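Local coordinates for putative sugar binding protein (Bacteroides vulgatus ATCC 8482, PDB 3KEZ) that probably binds sugars at the bacterial outer membrane as a SusD-family nutrient-binding protein, and carries a bound calcium ion, at residues Y212-L216 with E346-T351; G230-W234 with R336-Y341; I286-Q292 with V414-I419; Y315-Y319 with E391-E395. All coordinates share one frame. Numbering follows the deposited sequence.

Contact 1 (Y212-L216 with E346-T351)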
# COMPACT_ATOMS: atom_id res chain seq x y z
N TYR A 212 6.90 15.42 9.65
CA TYR A 212 8.15 14.70 9.47
C TYR A 212 8.80 14.23 10.73
O TYR A 212 9.36 13.14 10.73
CB TYR A 212 9.12 15.53 8.65
CG TYR A 212 8.55 15.75 7.30
CD1 TYR A 212 8.38 14.68 6.42
CD2 TYR A 212 8.15 17.01 6.89
CE1 TYR A 212 7.84 14.87 5.19
CE2 TYR A 212 7.61 17.21 5.65
CZ TYR A 212 7.46 16.15 4.80
OH TYR A 212 6.88 16.36 3.59
N ASN A 213 8.74 15.03 11.79
CA ASN A 213 9.26 14.54 13.09
C ASN A 213 8.58 13.27 13.57
O ASN A 213 9.23 12.36 14.08
CB ASN A 213 9.14 15.59 14.17
CG ASN A 213 9.90 16.85 13.84
OD1 ASN A 213 11.06 16.81 13.39
ND2 ASN A 213 9.27 17.98 14.10
N GLU A 214 7.26 13.24 13.46
CA GLU A 214 6.46 12.11 13.88
C GLU A 214 6.67 10.93 12.89
O GLU A 214 6.78 9.77 13.32
CB GLU A 214 4.98 12.53 13.92
CG GLU A 214 4.65 13.58 15.00
CD GLU A 214 4.87 15.06 14.58
OE1 GLU A 214 5.41 15.38 13.48
OE2 GLU A 214 4.50 15.93 15.40
N ALA A 215 6.75 11.22 11.59
CA ALA A 215 7.10 10.19 10.62
C ALA A 215 8.44 9.52 11.03
O ALA A 215 8.55 8.30 11.04
CB ALA A 215 7.23 10.74 9.25
N LEU A 216 9.44 10.33 11.37
CA LEU A 216 10.77 9.83 11.66
C LEU A 216 10.79 8.97 12.89
O LEU A 216 11.37 7.87 12.89
CB LEU A 216 11.75 10.96 11.85
CG LEU A 216 13.20 10.53 12.12
CD1 LEU A 216 13.79 9.72 10.96
CD2 LEU A 216 14.07 11.79 12.36
N GLU A 346 13.45 9.59 4.23
CA GLU A 346 12.69 10.75 3.79
C GLU A 346 12.47 11.77 4.93
O GLU A 346 12.77 12.95 4.79
CB GLU A 346 11.37 10.34 3.15
CG GLU A 346 10.56 11.53 2.65
CD GLU A 346 9.23 11.16 1.96
OE1 GLU A 346 9.07 10.04 1.42
OE2 GLU A 346 8.33 12.02 1.96
N ALA A 347 12.00 11.27 6.08
CA ALA A 347 11.74 12.14 7.23
C ALA A 347 13.04 12.78 7.76
O ALA A 347 13.01 13.92 8.20
CB ALA A 347 11.04 11.35 8.35
N ALA A 348 14.16 12.05 7.70
CA ALA A 348 15.46 12.61 8.06
C ALA A 348 15.83 13.78 7.14
O ALA A 348 16.26 14.85 7.62
CB ALA A 348 16.55 11.53 8.03
N VAL A 349 15.66 13.59 5.84
CA VAL A 349 15.96 14.65 4.87
C VAL A 349 15.10 15.85 5.18
O VAL A 349 15.59 16.98 5.29
CB VAL A 349 15.68 14.19 3.43
CG1 VAL A 349 15.65 15.45 2.46
CG2 VAL A 349 16.75 13.18 3.00
N GLN A 350 13.80 15.60 5.36
CA GLN A 350 12.85 16.67 5.55
C GLN A 350 13.00 17.39 6.89
O GLN A 350 12.54 18.51 7.02
CB GLN A 350 11.42 16.19 5.28
CG GLN A 350 11.19 15.70 3.89
CD GLN A 350 11.05 16.83 2.86
OE1 GLN A 350 11.90 17.70 2.78
NE2 GLN A 350 10.00 16.81 2.09
N THR A 351 13.69 16.79 7.87
CA THR A 351 13.99 17.46 9.13
C THR A 351 15.44 17.95 9.23
O THR A 351 15.87 18.44 10.26
CB THR A 351 13.68 16.55 10.31
OG1 THR A 351 14.40 15.32 10.17
CG2 THR A 351 12.16 16.24 10.39
O HOH W 1 8.10 14.53 1.77

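Contact 2 (G230-W234 with R336-Y341)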
# COMPACT_ATOMS: atom_id res chain seq x y z
N GLY A 230 13.50 -10.03 15.19
CA GLY A 230 14.18 -10.95 14.27
C GLY A 230 13.89 -10.73 12.80
O GLY A 230 14.37 -11.47 11.92
N TYR A 231 13.08 -9.72 12.49
CA TYR A 231 12.91 -9.32 11.12
C TYR A 231 14.22 -8.67 10.66
O TYR A 231 14.96 -8.10 11.43
CB TYR A 231 11.77 -8.33 10.97
CG TYR A 231 10.37 -8.80 11.34
CD1 TYR A 231 9.88 -8.65 12.63
CD2 TYR A 231 9.50 -9.32 10.37
CE1 TYR A 231 8.57 -9.02 12.98
CE2 TYR A 231 8.18 -9.70 10.70
CZ TYR A 231 7.72 -9.54 12.00
OH TYR A 231 6.45 -9.89 12.35
N ALA A 232 14.54 -8.80 9.38
CA ALA A 232 15.74 -8.21 8.87
C ALA A 232 15.50 -7.99 7.40
O ALA A 232 14.77 -8.76 6.75
CB ALA A 232 16.98 -9.12 9.15
N LEU A 233 16.06 -6.91 6.87
CA LEU A 233 16.06 -6.68 5.44
C LEU A 233 16.63 -7.91 4.74
O LEU A 233 17.64 -8.50 5.17
CB LEU A 233 16.92 -5.45 5.09
CG LEU A 233 16.47 -4.03 5.50
CD1 LEU A 233 17.55 -2.99 5.05
CD2 LEU A 233 15.13 -3.72 4.94
N TRP A 234 15.95 -8.32 3.68
CA TRP A 234 16.45 -9.41 2.82
C TRP A 234 17.84 -9.06 2.31
O TRP A 234 18.05 -7.96 1.79
CB TRP A 234 15.51 -9.63 1.63
CG TRP A 234 14.21 -10.29 1.98
CD1 TRP A 234 14.00 -11.29 2.90
CD2 TRP A 234 12.94 -10.03 1.40
NE1 TRP A 234 12.66 -11.64 2.94
CE2 TRP A 234 12.00 -10.87 2.03
CE3 TRP A 234 12.50 -9.13 0.42
CZ2 TRP A 234 10.67 -10.85 1.69
CZ3 TRP A 234 11.18 -9.13 0.10
CH2 TRP A 234 10.28 -9.98 0.73
N ARG A 336 6.51 -3.81 4.23
CA ARG A 336 7.85 -4.33 4.34
C ARG A 336 8.78 -3.44 5.17
O ARG A 336 8.68 -2.21 5.09
CB ARG A 336 8.47 -4.46 2.94
CG ARG A 336 7.79 -5.49 2.06
CD ARG A 336 8.74 -6.02 0.99
NE ARG A 336 8.99 -5.06 -0.07
CZ ARG A 336 10.18 -4.58 -0.48
NH1 ARG A 336 11.31 -4.91 0.12
NH2 ARG A 336 10.22 -3.73 -1.51
N LEU A 337 9.71 -4.07 5.91
CA LEU A 337 10.74 -3.33 6.64
C LEU A 337 11.52 -2.34 5.77
O LEU A 337 11.88 -1.27 6.26
CB LEU A 337 11.73 -4.26 7.31
CG LEU A 337 12.69 -3.65 8.31
CD1 LEU A 337 11.98 -2.98 9.54
CD2 LEU A 337 13.63 -4.77 8.79
N SER A 338 11.74 -2.68 4.49
CA SER A 338 12.40 -1.77 3.55
C SER A 338 11.70 -0.41 3.50
O SER A 338 12.36 0.60 3.39
CB SER A 338 12.48 -2.38 2.13
OG SER A 338 13.39 -3.45 2.01
N GLU A 339 10.35 -0.39 3.57
CA GLU A 339 9.61 0.87 3.58
C GLU A 339 9.88 1.66 4.88
O GLU A 339 10.01 2.90 4.80
CB GLU A 339 8.10 0.73 3.34
CG GLU A 339 7.40 2.12 3.18
CD GLU A 339 5.91 2.11 3.37
OE1 GLU A 339 5.32 1.01 3.43
OE2 GLU A 339 5.30 3.22 3.43
N ALA A 340 9.96 1.01 6.03
CA ALA A 340 10.32 1.76 7.24
C ALA A 340 11.65 2.46 7.03
O ALA A 340 11.77 3.63 7.39
CB ALA A 340 10.32 0.94 8.53
N TYR A 341 12.64 1.79 6.43
CA TYR A 341 13.94 2.43 6.16
C TYR A 341 13.78 3.67 5.26
O TYR A 341 14.35 4.71 5.54
CB TYR A 341 14.94 1.47 5.54
CG TYR A 341 15.71 0.67 6.56
CD1 TYR A 341 15.12 -0.45 7.17
CD2 TYR A 341 17.01 0.99 6.88
CE1 TYR A 341 15.82 -1.17 8.15
CE2 TYR A 341 17.72 0.27 7.81
CZ TYR A 341 17.11 -0.80 8.45
OH TYR A 341 17.81 -1.54 9.38

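Contact 3 (I286-Q292 with V414-I419)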
# COMPACT_ATOMS: atom_id res chain seq x y z
N ILE A 286 6.57 -2.91 -16.46
CA ILE A 286 7.33 -1.69 -16.20
C ILE A 286 7.35 -0.82 -17.46
O ILE A 286 7.25 -1.33 -18.57
CB ILE A 286 8.76 -1.95 -15.73
CG1 ILE A 286 9.61 -2.56 -16.83
CG2 ILE A 286 8.79 -2.76 -14.42
CD1 ILE A 286 11.04 -2.87 -16.39
N THR A 287 7.45 0.49 -17.29
CA THR A 287 7.66 1.40 -18.41
C THR A 287 9.13 1.33 -18.87
O THR A 287 10.01 0.91 -18.11
CB THR A 287 7.30 2.83 -18.04
OG1 THR A 287 8.03 3.17 -16.86
CG2 THR A 287 5.74 2.98 -17.78
N CYS A 288 9.40 1.74 -20.10
CA CYS A 288 10.79 1.82 -20.56
C CYS A 288 11.66 2.74 -19.72
O CYS A 288 12.82 2.44 -19.43
CB CYS A 288 10.84 2.27 -22.01
SG CYS A 288 10.15 1.01 -23.14
N SER A 289 11.11 3.90 -19.39
CA SER A 289 11.84 4.86 -18.56
C SER A 289 12.24 4.26 -17.20
O SER A 289 13.34 4.51 -16.72
CB SER A 289 11.04 6.16 -18.34
OG SER A 289 9.75 5.96 -17.78
N PHE A 290 11.37 3.44 -16.59
CA PHE A 290 11.72 2.83 -15.31
C PHE A 290 12.80 1.74 -15.50
O PHE A 290 13.74 1.65 -14.72
CB PHE A 290 10.54 2.23 -14.59
CG PHE A 290 10.94 1.51 -13.33
CD1 PHE A 290 11.24 2.22 -12.19
CD2 PHE A 290 11.06 0.13 -13.30
CE1 PHE A 290 11.62 1.56 -11.02
CE2 PHE A 290 11.45 -0.51 -12.17
CZ PHE A 290 11.73 0.21 -11.00
N TYR A 291 12.65 0.92 -16.54
CA TYR A 291 13.69 -0.06 -16.88
C TYR A 291 15.05 0.61 -17.08
O TYR A 291 16.07 0.14 -16.55
CB TYR A 291 13.28 -0.87 -18.11
CG TYR A 291 14.26 -1.94 -18.51
CD1 TYR A 291 14.75 -2.85 -17.59
CD2 TYR A 291 14.71 -2.02 -19.82
CE1 TYR A 291 15.64 -3.83 -17.95
CE2 TYR A 291 15.62 -3.00 -20.21
CZ TYR A 291 16.07 -3.90 -19.27
OH TYR A 291 16.95 -4.84 -19.64
N GLN A 292 15.07 1.73 -17.82
CA GLN A 292 16.31 2.47 -18.05
C GLN A 292 16.91 3.08 -16.77
O GLN A 292 18.14 3.00 -16.57
CB GLN A 292 16.13 3.51 -19.13
CG GLN A 292 15.94 2.80 -20.48
CD GLN A 292 15.67 3.73 -21.63
OE1 GLN A 292 15.44 4.94 -21.45
NE2 GLN A 292 15.64 3.16 -22.83
N VAL A 414 10.06 6.92 -24.05
CA VAL A 414 11.35 6.45 -24.55
C VAL A 414 11.20 4.98 -24.91
O VAL A 414 10.34 4.29 -24.35
CB VAL A 414 12.50 6.62 -23.53
CG1 VAL A 414 12.87 8.08 -23.42
CG2 VAL A 414 12.11 6.07 -22.15
N LYS A 415 11.99 4.52 -25.88
CA LYS A 415 11.95 3.13 -26.30
C LYS A 415 13.17 2.36 -25.79
O LYS A 415 14.21 2.95 -25.49
CB LYS A 415 11.85 3.01 -27.84
CG LYS A 415 10.57 3.61 -28.51
CD LYS A 415 9.26 3.30 -27.75
CE LYS A 415 7.99 3.75 -28.53
NZ LYS A 415 7.69 5.20 -28.42
N ASP A 416 13.02 1.05 -25.68
CA ASP A 416 14.13 0.19 -25.34
C ASP A 416 14.02 -1.11 -26.13
O ASP A 416 12.96 -1.73 -26.12
CB ASP A 416 14.13 -0.10 -23.84
CG ASP A 416 15.47 -0.64 -23.34
OD1 ASP A 416 15.86 -1.77 -23.72
OD2 ASP A 416 16.13 0.07 -22.56
N SER A 417 15.11 -1.55 -26.75
CA SER A 417 15.08 -2.74 -27.55
C SER A 417 15.05 -4.03 -26.71
O SER A 417 14.74 -5.08 -27.24
CB SER A 417 16.26 -2.74 -28.53
OG SER A 417 17.47 -2.54 -27.84
N ASP A 418 15.31 -3.96 -25.40
CA ASP A 418 15.18 -5.17 -24.54
C ASP A 418 13.72 -5.47 -24.23
O ASP A 418 13.39 -6.59 -23.82
CB ASP A 418 15.91 -5.03 -23.20
CG ASP A 418 17.43 -5.09 -23.31
OD1 ASP A 418 17.95 -5.69 -24.27
OD2 ASP A 418 18.07 -4.56 -22.35
N ILE A 419 12.87 -4.45 -24.34
CA ILE A 419 11.43 -4.58 -24.09
C ILE A 419 10.70 -3.82 -25.19
O ILE A 419 10.06 -2.80 -24.94
CB ILE A 419 11.03 -4.10 -22.69
CG1 ILE A 419 11.57 -2.68 -22.37
CG2 ILE A 419 11.50 -5.12 -21.68
CD1 ILE A 419 11.21 -2.20 -21.00

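Contact 4 (Y315-Y319 with E391-E395)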
# COMPACT_ATOMS: atom_id res chain seq x y z
N TYR A 315 8.02 -7.86 -16.65
CA TYR A 315 7.08 -7.91 -15.54
C TYR A 315 7.83 -7.87 -14.21
O TYR A 315 8.99 -8.28 -14.14
CB TYR A 315 6.24 -9.19 -15.64
CG TYR A 315 5.37 -9.15 -16.86
CD1 TYR A 315 4.11 -8.59 -16.79
CD2 TYR A 315 5.84 -9.55 -18.12
CE1 TYR A 315 3.33 -8.46 -17.90
CE2 TYR A 315 5.05 -9.44 -19.25
CZ TYR A 315 3.78 -8.90 -19.12
OH TYR A 315 2.96 -8.77 -20.17
N VAL A 316 7.18 -7.35 -13.18
CA VAL A 316 7.78 -7.32 -11.85
C VAL A 316 7.41 -8.62 -11.15
O VAL A 316 6.27 -8.84 -10.77
CB VAL A 316 7.33 -6.11 -11.05
CG1 VAL A 316 7.95 -6.12 -9.64
CG2 VAL A 316 7.71 -4.82 -11.82
N ASN A 317 8.40 -9.47 -10.96
CA ASN A 317 8.20 -10.83 -10.46
C ASN A 317 8.31 -10.89 -8.94
O ASN A 317 9.06 -11.71 -8.38
CB ASN A 317 9.25 -11.77 -11.11
CG ASN A 317 8.87 -13.23 -11.01
OD1 ASN A 317 7.70 -13.57 -11.11
ND2 ASN A 317 9.86 -14.11 -10.78
N LYS A 318 7.55 -10.03 -8.26
CA LYS A 318 7.55 -10.00 -6.79
C LYS A 318 6.50 -10.92 -6.18
O LYS A 318 6.59 -11.27 -5.01
CB LYS A 318 7.31 -8.58 -6.27
CG LYS A 318 8.45 -7.64 -6.60
CD LYS A 318 8.21 -6.20 -6.12
CE LYS A 318 9.50 -5.41 -6.05
NZ LYS A 318 9.31 -3.99 -5.54
N TYR A 319 5.49 -11.24 -6.97
CA TYR A 319 4.42 -12.10 -6.52
C TYR A 319 4.75 -13.54 -6.91
O TYR A 319 4.26 -14.09 -7.89
CB TYR A 319 3.12 -11.60 -7.12
CG TYR A 319 2.88 -10.19 -6.64
CD1 TYR A 319 2.36 -9.94 -5.36
CD2 TYR A 319 3.26 -9.09 -7.41
CE1 TYR A 319 2.21 -8.64 -4.88
CE2 TYR A 319 3.12 -7.77 -6.93
CZ TYR A 319 2.58 -7.56 -5.69
OH TYR A 319 2.41 -6.25 -5.26
N GLU A 391 12.81 0.44 -5.12
CA GLU A 391 12.47 -0.55 -4.10
C GLU A 391 11.01 -1.01 -4.11
O GLU A 391 10.73 -2.19 -3.90
CB GLU A 391 12.84 -0.03 -2.71
CG GLU A 391 12.69 -1.08 -1.65
CD GLU A 391 13.59 -2.27 -1.91
OE1 GLU A 391 14.80 -2.05 -2.17
OE2 GLU A 391 13.10 -3.42 -1.85
N LEU A 392 10.06 -0.11 -4.37
CA LEU A 392 8.65 -0.39 -4.14
C LEU A 392 7.81 -0.54 -5.42
O LEU A 392 6.60 -0.56 -5.36
CB LEU A 392 8.06 0.68 -3.22
CG LEU A 392 8.69 0.77 -1.80
CD1 LEU A 392 7.89 1.78 -0.94
CD2 LEU A 392 8.67 -0.59 -1.09
N VAL A 393 8.46 -0.64 -6.56
CA VAL A 393 7.79 -0.90 -7.83
C VAL A 393 6.86 -2.15 -7.71
O VAL A 393 7.24 -3.21 -7.15
CB VAL A 393 8.80 -0.99 -8.99
CG1 VAL A 393 9.76 -2.17 -8.83
CG2 VAL A 393 8.06 -1.01 -10.32
N ALA A 394 5.60 -1.94 -8.16
CA ALA A 394 4.52 -2.98 -8.18
C ALA A 394 3.90 -3.28 -6.80
O ALA A 394 3.12 -4.23 -6.65
CB ALA A 394 4.98 -4.29 -8.88
N GLU A 395 4.22 -2.43 -5.81
CA GLU A 395 3.68 -2.54 -4.45
C GLU A 395 2.76 -1.35 -4.11
O GLU A 395 2.32 -1.23 -2.98
CB GLU A 395 4.79 -2.68 -3.39
CG GLU A 395 5.67 -3.94 -3.54
CD GLU A 395 6.90 -3.92 -2.66
OE1 GLU A 395 6.77 -4.06 -1.43
OE2 GLU A 395 8.01 -3.81 -3.21

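Contact 1 (Y212-L216 with E346-T351)
The first turn of helix 212-229 packs against the last turn of helix 337-350, the two short axes running roughly antiparallel (145° between their directions) and approaching to 8.4 Å. The backbones come closest where Y212 meets A347, with the two CA atoms 4.9 Å apart. Such proximity suits alanine, whose methyl is small enough to sit against the facing helix: A347 CB lies 3.4 Å from Y212 O, 3.6 Å from L216 CB and 4.0 Å from A215 CB. Y212 lays its ring along the end of the other helix, and Q350 CB stands over one ring face, 3.5 Å from the centroid, in a CH-pi contact. L216 CD1 lies 4.4 Å from A348 CB. At the helix end, T351 turns its OG1 back to A347 O (2.8 Å), while its CG2 touches Y212 CB at 3.6 Å. One water accepts from Y212 OH (2.9 Å) and Q350 NE2 (3.0 Å) and donates to E346 OE2 (2.5 Å), an oxygen that also forms a salt bridge with R404. The helices thus meet through alanine methyls, a leucine and a tyrosine face, and one water links the polar ends of Y212, E346 and Q350.

Contact 2 (G230-W234 with R336-Y341)
L233 does most to tie the loop after helix 212-229 to the start of helix 337-350. With chi1 m and chi2 t its branch is carried into the helix surface, although its CA-to-CB bond points sideways. There CD1 lies over the face of the Y341 ring, 4.0 Å from the centroid, a CH-pi contact; CD2 approaches L337 CG at 4.2 Å and S338 OG at 3.4 Å. L337, t at chi1 and p at chi2, sets its CD2 against the loop backbone, 3.8 Å from L233 N and 4.0 Å from A232 C. A branched leucine suits both places, filling the gap between an extended loop and a helix without polar demands. Y341 (m) points toward the loop, with its hydroxyl bonded to E227 of helix 212-229. W234 swings its indole back so that CZ3 lies 4.1 Å from R336 CD, the aliphatic part of an arginine whose guanidinium forms salt bridges with E254, E391 and E395. S338 OG is likewise engaged, with E254 and R367. G230, where a side chain would jam against the preceding carbonyl at phi 105°, ends helix 212-229 in a Schellman motif; R336 is the N-cap residue of helix 337-350. A loop leaving one helix and packing on the first turns of another is consistent with the helical, TPR-clan scaffold of SusD-family proteins.

Contact 3 (I286-Q292 with V414-I419)
A capped helix start forms one half of this contact: T287 is the N-cap of helix 288-295, its OG1 accepting a weak bond from F290 N at 3.4 Å and itself donating to the carbonyl O of D53. Against that first turn lies the loop 414-419, which folds at D416 into an Asx turn, OD1 accepting from D418 N at 2.8 Å. The other oxygen of D416 faces the helix: Q292 NE2 donates to OD2 at 3.1 Å and, more weakly, to K415 O at 3.0 Å, and K295 adds a salt bridge to D416. Glutamine suits this spot because one amide group can serve both a carboxylate and a carbonyl. Within the SusD family region, the contact thus fastens a long irregular loop to the periphery of the fold, where I286 and I419 also touch strand 313-316 of a two-stranded antiparallel sheet. Y291 OH lies 2.9 Å from D418 OD2, and Y291 CD2 lies 3.7 Å from I419 CD1. C288, small enough for close approach, brings CB to 3.1 Å from V414 O, while its SG packs 4.0 Å from I419 CD1. V414 CG2 completes the apolar patch, 4.0 Å from both C288 CB and S289 CB.

Contact 4 (Y315-Y319 with E391-E395)
K318 sends an almost fully extended side chain to the C-terminal part of helix 381-392, where its NZ donates three hydrogen bonds: to V393 O at 2.7 Å, to E391 O at 2.8 Å and to E395 OE2 at 2.7 Å, the last also a salt bridge. Lysine fits because its long arm ends in an ammonium with three protons to give. The acceptors converge as the chain bends in a type II beta turn from L392 to E395, closed by E395 N to L392 O at 3.1 Å. A394, at the third position of the turn, has a positive phi of 76°, and its carbonyl takes a bond from Y319 OH (A394 O to OH, 2.6 Å). Beyond the polar core, V316 at the end of strand 313-316 lays CG1 against A394 CB at 3.6 Å and CG2 against V393 CG2 at 4.1 Å, with M55 of strand 55-57 touching all three residues. R336 pairs with both E391 and E395, and E391 also bonds to Y239. The Y319 side chain lies about 7 Å from those of the calcium ligands N261 and N331. A buried ammonium is therefore met by one carboxylate and two carbonyls, with valine and alanine packing beside it.

Contacts 1 and 2 share helix 337-350, using its last and first turns, and their centres are 18 Å apart; contact 2 nests inside the chain loop that contact 1 closes. Contact 4 is likewise nested inside contact 3, with centres 15 Å apart, and the two touch where I286 CG2 meets V316 CG2 at 3.5 Å. Contacts 2 and 4, 16 Å between centres, are joined by salt bridges from R336 to E391 and E395. Contact 4 therefore touches both contact 2 and contact 3, while contact 1 stands apart, its centre about 33 Å from that of contact 3. Apart from the two nested pairs, the contacts cross along the chain, and contacts 2 and 4 lie nearest the calcium site.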